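Local atomic coordinates of lytic polysaccharide monooxygenase (Neurospora crassa, PDB entry 4QI8), a protein that probably cleaves cellulose oxidatively, using an active-site copper ion, an external reductant and an oxygen cosubstrate to break its beta-1,4-glucosidic bonds. Residues P73-F78 and L113-N118; E141-H146 and A154-S159. All blocks are in the same frame, centred on the assembly; numbering follows the deposited sequence.

Contact 1: P73-F78 and L113-N118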
ATOM      1  N   PRO A  73      -4.487 -13.048   7.881  1.00  6.98           N
ATOM      2  CA  PRO A  73      -3.879 -13.650   6.690  1.00  7.27           C
ATOM      3  C   PRO A  73      -4.207 -12.854   5.434  1.00  6.52           C
ATOM      4  O   PRO A  73      -5.350 -12.456   5.221  1.00  8.04           O
ATOM      5  CB  PRO A  73      -4.539 -15.022   6.631  1.00  7.25           C
ATOM      6  CG  PRO A  73      -5.891 -14.802   7.245  1.00  7.13           C
ATOM      7  CD  PRO A  73      -5.654 -13.815   8.354  1.00  7.38           C
ATOM      8  N   GLY A  74      -3.206 -12.646   4.595  1.00  6.42           N
ATOM      9  CA  GLY A  74      -3.394 -12.002   3.322  1.00  6.14           C
ATOM     10  C   GLY A  74      -2.175 -11.204   2.919  1.00  6.53           C
ATOM     11  O   GLY A  74      -1.171 -11.173   3.641  1.00  6.26           O
ATOM     12  N   PRO A  75      -2.253 -10.555   1.753  1.00  6.50           N
ATOM     13  CA  PRO A  75      -1.073  -9.910   1.174  1.00  7.15           C
ATOM     14  C   PRO A  75      -0.845  -8.458   1.583  1.00  6.20           C
ATOM     15  O   PRO A  75      -1.782  -7.663   1.668  1.00  6.42           O
ATOM     16  CB  PRO A  75      -1.381  -9.937  -0.321  1.00  6.78           C
ATOM     17  CG  PRO A  75      -2.863  -9.795  -0.362  1.00  6.95           C
ATOM     18  CD  PRO A  75      -3.354 -10.641   0.776  1.00  6.33           C
ATOM     19  N   MET A  76       0.424  -8.128   1.804  1.00  5.68           N
ATOM     20  CA  MET A  76       0.874  -6.746   1.695  1.00  6.14           C
ATOM     21  C   MET A  76       1.035  -6.359   0.232  1.00  6.04           C
ATOM     22  O   MET A  76       1.520  -7.157  -0.585  1.00  6.84           O
ATOM     23  CB  MET A  76       2.232  -6.548   2.363  1.00  7.11           C
ATOM     24  CG  MET A  76       2.236  -6.705   3.855  1.00  7.93           C
ATOM     25  SD  MET A  76       1.216  -5.493   4.735  1.00  7.93           S
ATOM     26  CE  MET A  76       1.936  -3.971   4.208  1.00 11.27           C
ATOM     27  N   GLN A  77       0.687  -5.117  -0.091  1.00  5.84           N
ATOM     28  CA  GLN A  77       0.958  -4.548  -1.413  1.00  6.33           C
ATOM     29  C   GLN A  77       1.369  -3.090  -1.232  1.00  5.65           C
ATOM     30  O   GLN A  77       0.885  -2.413  -0.320  1.00  6.24           O
ATOM     31  CB  GLN A  77      -0.253  -4.668  -2.348  1.00  6.36           C
ATOM     32  CG  GLN A  77      -0.928  -6.025  -2.271  1.00  6.17           C
ATOM     33  CD  GLN A  77      -1.860  -6.359  -3.424  1.00  6.99           C
ATOM     34  OE1 GLN A  77      -1.942  -7.516  -3.830  1.00  8.63           O
ATOM     35  NE2 GLN A  77      -2.576  -5.370  -3.938  1.00  7.75           N
ATOM     36  N   PHE A  78       2.259  -2.615  -2.100  1.00  6.55           N
ATOM     37  CA  PHE A  78       2.719  -1.228  -2.070  1.00  6.36           C
ATOM     38  C   PHE A  78       2.634  -0.602  -3.454  1.00  6.06           C
ATOM     39  O   PHE A  78       2.962  -1.242  -4.459  1.00  6.71           O
ATOM     40  CB  PHE A  78       4.173  -1.132  -1.567  1.00  6.95           C
ATOM     41  CG  PHE A  78       4.354  -1.532  -0.127  1.00  7.31           C
ATOM     42  CD1 PHE A  78       4.103  -0.626   0.897  1.00  7.35           C
ATOM     43  CD2 PHE A  78       4.773  -2.814   0.207  1.00  8.37           C
ATOM     44  CE1 PHE A  78       4.272  -0.992   2.211  1.00  8.43           C
ATOM     45  CE2 PHE A  78       4.921  -3.182   1.531  1.00  8.81           C
ATOM     46  CZ  PHE A  78       4.669  -2.272   2.528  1.00  8.84           C
ATOM     47  N   LEU A 113      -2.842 -21.678   3.158  1.00 12.72           N
ATOM     48  CA  LEU A 113      -2.005 -20.598   2.674  1.00 12.02           C
ATOM     49  C   LEU A 113      -1.263 -20.012   3.866  1.00 12.01           C
ATOM     50  O   LEU A 113      -1.864 -19.756   4.902  1.00 12.70           O
ATOM     51  CB  LEU A 113      -2.852 -19.514   2.003  1.00 11.55           C
ATOM     52  CG  LEU A 113      -3.696 -19.944   0.802  1.00 13.08           C
ATOM     53  CD1 LEU A 113      -4.354 -18.723   0.200  1.00 12.15           C
ATOM     54  CD2 LEU A 113      -2.872 -20.689  -0.237  1.00 15.01           C
ATOM     55  N   THR A 114       0.040 -19.843   3.739  0.95 11.97           N
ATOM     56  CA  THR A 114       0.798 -19.131   4.763  0.77 10.83           C
ATOM     57  C   THR A 114       1.394 -17.872   4.158  0.96 11.46           C
ATOM     58  O   THR A 114       1.797 -17.840   2.987  1.00 13.27           O
ATOM     59  CB  THR A 114       1.870 -20.009   5.409  0.77 13.95           C
ATOM     60  OG1 THR A 114       2.709 -20.552   4.394  0.77 14.26           O
ATOM     61  CG2 THR A 114       1.231 -21.157   6.193  0.77 15.25           C
ATOM     62  N   TRP A 115       1.405 -16.828   4.961  1.00 10.02           N
ATOM     63  CA  TRP A 115       1.765 -15.497   4.512  1.00  9.25           C
ATOM     64  C   TRP A 115       2.970 -15.010   5.294  1.00  9.53           C
ATOM     65  O   TRP A 115       2.949 -14.992   6.526  1.00  9.66           O
ATOM     66  CB  TRP A 115       0.582 -14.552   4.720  1.00  8.36           C
ATOM     67  CG  TRP A 115      -0.693 -15.033   4.061  1.00  8.08           C
ATOM     68  CD1 TRP A 115      -1.629 -15.868   4.601  1.00  8.54           C
ATOM     69  CD2 TRP A 115      -1.169 -14.695   2.744  1.00  7.92           C
ATOM     70  NE1 TRP A 115      -2.654 -16.074   3.702  1.00  8.77           N
ATOM     71  CE2 TRP A 115      -2.392 -15.370   2.556  1.00  8.38           C
ATOM     72  CE3 TRP A 115      -0.671 -13.899   1.706  1.00  8.17           C
ATOM     73  CZ2 TRP A 115      -3.125 -15.268   1.374  1.00  8.72           C
ATOM     74  CZ3 TRP A 115      -1.398 -13.802   0.532  1.00  7.93           C
ATOM     75  CH2 TRP A 115      -2.624 -14.466   0.382  1.00  8.81           C
ATOM     76  N   SER A 116       4.015 -14.601   4.584  1.00  9.48           N
ATOM     77  CA  SER A 116       5.208 -14.081   5.234  1.00  9.79           C
ATOM     78  C   SER A 116       4.925 -12.801   6.003  1.00  8.86           C
ATOM     79  O   SER A 116       5.698 -12.450   6.884  1.00 10.53           O
ATOM     80  CB  SER A 116       6.319 -13.831   4.218  1.00 10.84           C
ATOM     81  OG  SER A 116       5.946 -12.810   3.310  1.00 11.63           O
ATOM     82  N   SER A 117       3.832 -12.110   5.696  1.00  8.35           N
ATOM     83  CA  SER A 117       3.502 -10.899   6.442  1.00  7.42           C
ATOM     84  C   SER A 117       3.018 -11.209   7.857  1.00  7.54           C
ATOM     85  O   SER A 117       2.986 -10.311   8.707  1.00  7.74           O
ATOM     86  CB  SER A 117       2.461 -10.065   5.692  1.00  7.35           C
ATOM     87  OG  SER A 117       1.309 -10.829   5.407  1.00  7.91           O
ATOM     88  N   ASN A 118       2.669 -12.469   8.130  1.00  8.23           N
ATOM     89  CA  ASN A 118       2.172 -12.843   9.445  1.00  9.55           C
ATOM     90  C   ASN A 118       3.214 -12.598  10.518  1.00  8.70           C
ATOM     91  O   ASN A 118       4.341 -13.111  10.438  1.00  9.82           O
ATOM     92  CB  ASN A 118       1.806 -14.323   9.475  1.00 10.96           C
ATOM     93  CG  ASN A 118       0.975 -14.692  10.677  1.00 11.98           C
ATOM     94  OD1 ASN A 118       0.296 -13.844  11.266  1.00 12.63           O
ATOM     95  ND2 ASN A 118       1.019 -15.967  11.055  1.00 13.63           N
TER
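W115 lays one face of its indole against the backbone of P73 and G74, and it has the largest buried share of any residue here, 85 Å² of the 255 Å² total. G74 CA sits 3.5 Å from the centroid of the six-membered ring of W115, only 9° off the ring normal, a CH-pi contact over the face. The backbone continues across the same face: G74 C comes to 3.3 Å from CE3 of W115, while P73 C lies above the plane nearer the rim. At the pyrrole end, P73 CB is 3.6 Å from NE1 of W115. At the benzo end, P75 CD is 3.7 Å from CZ3 of W115, the pyrrolidine lying side by side with the indole and pointing the same way. G74, with phi/psi of 148/-179°, adopts a conformation open essentially to glycine alone: a CB there would press on the preceding carbonyl O, and it would point away from the indole and clash with P75 CD.

The segment containing W115 next folds into a type I beta turn from W115 to N118, closed by N118 N to W115 O at 3.0 Å. In this AA9 beta-sandwich the turn brings the chain beyond strand 113-114 against the loop P73-P75 that follows the copper ligand H72 and leads into strand 76-82. E105 ties both parts together, accepting from M76 N through OE1 and from S117 N through OE2.

S117, in the turn, directs its side chain back to the first segment. OG of S117, set between the backbone N and the carbonyl carbon, lies 3.1 Å from G74 O in a weak hydrogen bond that is not settled, since the one hydroxyl proton could go to another acceptor. S117 CB also packs at 3.8 Å against CG of M76.

Contact 2: E141-H146 and A154-S159; sequences EHIGLH and AQFYIS
H146 and Q155 meet with their imidazole and amide planes 88° apart. OE1 of Q155 lies near the plane of the H146 ring, at its edge, 3.2 Å from CE1. A water joins the same two side chains, 2.8 Å from NE2 of H146 in the ring plane and accepting from NE2 of Q155. OE1 of Q155 also accepts from OH of Y157 at 2.7 Å, the donor standing 40° out of the amide plane; this bond links the Q155 amide to a copper ligand. H146 and Q155 probably bind the oxygen cosubstrate, as in a near-identical protein.

The copper ligand H72 stacks on the H146 ring; behind, an antiparallel ladder carries Q155 and Y157. H142 and Y157 form a hydrogen-bonded pair, with N to O distances of 2.9 Å both ways, and G144 with Q155 forms the next. Thus Q155 and Y157 project from one face, beside H142. On the other face, CG2 of I143 lies over the F156 ring, 4.1 Å from its centroid, while OE2 of E141 comes to 3.4 Å from CD2 at the ring edge. That carboxylate is held by R139 through OE2 and by Y185 through OE1.

The two strands, antiparallel at 169°, form a beta hairpin. Strand 76-82 flanks strand 134-144, helix 39-42 packs on F156 and I158, and strand 3-8 covers H142 and Y157.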
ATOM      1  N   GLU A 141      -0.795  -1.178   1.849  1.00  5.75           N
ATOM      2  CA  GLU A 141      -2.005  -1.883   2.218  1.00  5.36           C
ATOM      3  C   GLU A 141      -1.706  -3.306   2.633  1.00  5.08           C
ATOM      4  O   GLU A 141      -0.842  -3.975   2.063  1.00  6.08           O
ATOM      5  CB  GLU A 141      -3.066  -1.879   1.115  1.00  8.46           C
ATOM      6  CG  GLU A 141      -2.837  -2.874  -0.008  1.00  8.09           C
ATOM      7  CD  GLU A 141      -3.825  -2.737  -1.157  1.00  6.78           C
ATOM      8  OE1 GLU A 141      -3.385  -2.967  -2.306  1.00  8.19           O
ATOM      9  OE2 GLU A 141      -4.998  -2.346  -0.937  1.00  7.90           O
ATOM     10  N   HIS A 142      -2.444  -3.744   3.642  1.00  5.14           N
ATOM     11  CA  HIS A 142      -2.573  -5.145   3.942  1.00  5.15           C
ATOM     12  C   HIS A 142      -4.024  -5.529   3.693  1.00  5.19           C
ATOM     13  O   HIS A 142      -4.937  -4.811   4.116  1.00  5.82           O
ATOM     14  CB  HIS A 142      -2.223  -5.469   5.389  1.00  5.94           C
ATOM     15  CG  HIS A 142      -2.156  -6.935   5.608  1.00  5.45           C
ATOM     16  ND1 HIS A 142      -3.038  -7.621   6.417  1.00  6.47           N
ATOM     17  CD2 HIS A 142      -1.368  -7.863   5.017  1.00  6.35           C
ATOM     18  CE1 HIS A 142      -2.771  -8.910   6.328  1.00  6.54           C
ATOM     19  NE2 HIS A 142      -1.772  -9.083   5.482  1.00  7.36           N
ATOM     20  N   ILE A 143      -4.235  -6.665   3.033  1.00  5.18           N
ATOM     21  CA  ILE A 143      -5.587  -7.134   2.748  1.00  5.52           C
ATOM     22  C   ILE A 143      -5.849  -8.388   3.569  1.00  5.57           C
ATOM     23  O   ILE A 143      -5.326  -9.458   3.266  1.00  6.79           O
ATOM     24  CB  ILE A 143      -5.807  -7.424   1.243  1.00  6.88           C
ATOM     25  CG1 ILE A 143      -5.240  -6.290   0.378  1.00  7.06           C
ATOM     26  CG2 ILE A 143      -7.284  -7.599   0.993  1.00  6.78           C
ATOM     27  CD1 ILE A 143      -5.356  -6.524  -1.132  1.00  8.08           C
ATOM     28  N   GLY A 144      -6.642  -8.255   4.631  1.00  5.68           N
ATOM     29  CA  GLY A 144      -6.986  -9.383   5.477  1.00  5.75           C
ATOM     30  C   GLY A 144      -8.111 -10.180   4.856  1.00  5.23           C
ATOM     31  O   GLY A 144      -9.205  -9.650   4.637  1.00  5.85           O
ATOM     32  N   LEU A 145      -7.840 -11.456   4.589  1.00  5.42           N
ATOM     33  CA  LEU A 145      -8.728 -12.301   3.789  1.00  5.96           C
ATOM     34  C   LEU A 145      -9.424 -13.427   4.557  1.00  6.33           C
ATOM     35  O   LEU A 145     -10.057 -14.288   3.959  1.00  6.92           O
ATOM     36  CB  LEU A 145      -7.944 -12.913   2.622  1.00  6.51           C
ATOM     37  CG  LEU A 145      -7.405 -11.908   1.607  1.00  6.92           C
ATOM     38  CD1 LEU A 145      -6.544 -12.632   0.602  1.00  7.54           C
ATOM     39  CD2 LEU A 145      -8.524 -11.158   0.908  1.00  7.44           C
ATOM     40  N   HIS A 146      -9.294 -13.440   5.877  1.00  6.32           N
ATOM     41  CA  HIS A 146      -9.801 -14.555   6.669  1.00  6.79           C
ATOM     42  C   HIS A 146     -11.300 -14.820   6.515  1.00  7.06           C
ATOM     43  O   HIS A 146     -11.711 -15.971   6.676  1.00  7.98           O
ATOM     44  CB  HIS A 146      -9.428 -14.395   8.147  1.00  7.47           C
ATOM     45  CG  HIS A 146      -9.693 -13.036   8.694  1.00  7.76           C
ATOM     46  ND1 HIS A 146      -9.013 -11.919   8.257  1.00  8.44           N
ATOM     47  CD2 HIS A 146     -10.561 -12.613   9.638  1.00  9.41           C
ATOM     48  CE1 HIS A 146      -9.460 -10.863   8.914  1.00  8.41           C
ATOM     49  NE2 HIS A 146     -10.401 -11.257   9.754  1.00  9.55           N
ATOM     50  N   ALA A 154     -13.509  -8.503   2.770  1.00  5.52           N
ATOM     51  CA  ALA A 154     -12.064  -8.292   2.811  1.00  5.69           C
ATOM     52  C   ALA A 154     -11.771  -7.035   3.621  1.00  5.27           C
ATOM     53  O   ALA A 154     -12.481  -6.042   3.524  1.00  6.38           O
ATOM     54  CB  ALA A 154     -11.515  -8.172   1.400  1.00  6.62           C
ATOM     55  N   GLN A 155     -10.699  -7.079   4.399  1.00  5.23           N
ATOM     56  CA  GLN A 155     -10.358  -6.002   5.328  1.00  5.12           C
ATOM     57  C   GLN A 155      -9.075  -5.312   4.879  1.00  5.15           C
ATOM     58  O   GLN A 155      -7.985  -5.879   4.974  1.00  6.25           O
ATOM     59  CB  GLN A 155     -10.174  -6.570   6.742  1.00  5.47           C
ATOM     60  CG  GLN A 155     -11.440  -7.216   7.268  1.00  5.52           C
ATOM     61  CD  GLN A 155     -11.312  -7.790   8.663  1.00  5.80           C
ATOM     62  OE1 GLN A 155     -10.238  -7.764   9.285  1.00  6.48           O
ATOM     63  NE2 GLN A 155     -12.414  -8.338   9.157  1.00  6.54           N
ATOM     64  N   PHE A 156      -9.197  -4.079   4.401  1.00  4.69           N
ATOM     65  CA  PHE A 156      -8.038  -3.325   3.920  1.00  5.05           C
ATOM     66  C   PHE A 156      -7.509  -2.392   5.013  1.00  4.82           C
ATOM     67  O   PHE A 156      -8.244  -1.547   5.538  1.00  5.44           O
ATOM     68  CB  PHE A 156      -8.398  -2.492   2.682  1.00  5.06           C
ATOM     69  CG  PHE A 156      -8.805  -3.301   1.477  1.00  5.57           C
ATOM     70  CD1 PHE A 156     -10.094  -3.797   1.346  1.00  6.32           C
ATOM     71  CD2 PHE A 156      -7.903  -3.518   0.451  1.00  6.73           C
ATOM     72  CE1 PHE A 156     -10.459  -4.517   0.223  1.00  7.34           C
ATOM     73  CE2 PHE A 156      -8.270  -4.229  -0.673  1.00  7.13           C
ATOM     74  CZ  PHE A 156      -9.551  -4.729  -0.781  1.00  8.46           C
ATOM     75  N   TYR A 157      -6.228  -2.546   5.335  1.00  4.73           N
ATOM     76  CA  TYR A 157      -5.542  -1.718   6.330  1.00  4.99           C
ATOM     77  C   TYR A 157      -4.516  -0.889   5.552  1.00  4.58           C
ATOM     78  O   TYR A 157      -3.604  -1.444   4.957  1.00  5.57           O
ATOM     79  CB  TYR A 157      -4.872  -2.607   7.390  1.00  5.40           C
ATOM     80  CG  TYR A 157      -5.864  -3.474   8.132  1.00  5.27           C
ATOM     81  CD1 TYR A 157      -6.506  -2.994   9.277  1.00  5.14           C
ATOM     82  CD2 TYR A 157      -6.172  -4.764   7.699  1.00  5.17           C
ATOM     83  CE1 TYR A 157      -7.423  -3.767   9.961  1.00  5.23           C
ATOM     84  CE2 TYR A 157      -7.086  -5.546   8.387  1.00  5.19           C
ATOM     85  CZ  TYR A 157      -7.709  -5.041   9.515  1.00  5.45           C
ATOM     86  OH  TYR A 157      -8.630  -5.778  10.225  1.00  5.76           O
ATOM     87  N   ILE A 158      -4.705   0.430   5.522  1.00  4.53           N
ATOM     88  CA  ILE A 158      -4.074   1.314   4.540  1.00  4.43           C
ATOM     89  C   ILE A 158      -3.463   2.546   5.193  1.00  4.83           C
ATOM     90  O   ILE A 158      -4.036   3.087   6.146  1.00  4.94           O
ATOM     91  CB  ILE A 158      -5.132   1.777   3.504  1.00  5.15           C
ATOM     92  CG1 ILE A 158      -5.623   0.590   2.674  1.00  5.67           C
ATOM     93  CG2 ILE A 158      -4.600   2.887   2.594  1.00  5.44           C
ATOM     94  CD1 ILE A 158      -6.976   0.841   2.009  1.00  6.39           C
ATOM     95  N   SER A 159      -2.346   3.023   4.642  1.00  4.79           N
ATOM     96  CA  SER A 159      -1.947   4.415   4.841  1.00  4.99           C
ATOM     97  C   SER A 159      -1.092   4.849   3.661  1.00  4.72           C
ATOM     98  O   SER A 159      -0.706   4.034   2.824  1.00  5.34           O
ATOM     99  CB  SER A 159      -1.174   4.607   6.155  1.00  4.79           C
ATOM    100  OG  SER A 159       0.110   4.028   6.035  1.00  5.33           O
TER
HETATM  101  O   HOH W   1     -12.244 -10.169  11.599  1.00 15.08           O

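Overall arrangement
Both contacts are largely buried and meet at one sheet: strand 76-82, which opens in contact 1, neighbours strand 134-144 of contact 2. Their centres lie about 10 Å apart. P73 O and L145 N are hydrogen-bonded at 2.8 Å, H142 NE2 reaches G74 O in a weak bond, its ND1 being hydrogen-bonded to Y2 OH, and M76 SD packs 3.5 Å from H142 CB. The chemistry differs with position. Contact 1 joins a turn to the entry of a strand through an indole face on backbone and one weak hydroxyl bond. Contact 2, burying 465 Å² against 255 Å², is a regular hairpin ladder that supplies a copper ligand. The side chain of P73 is about 9 Å from that copper.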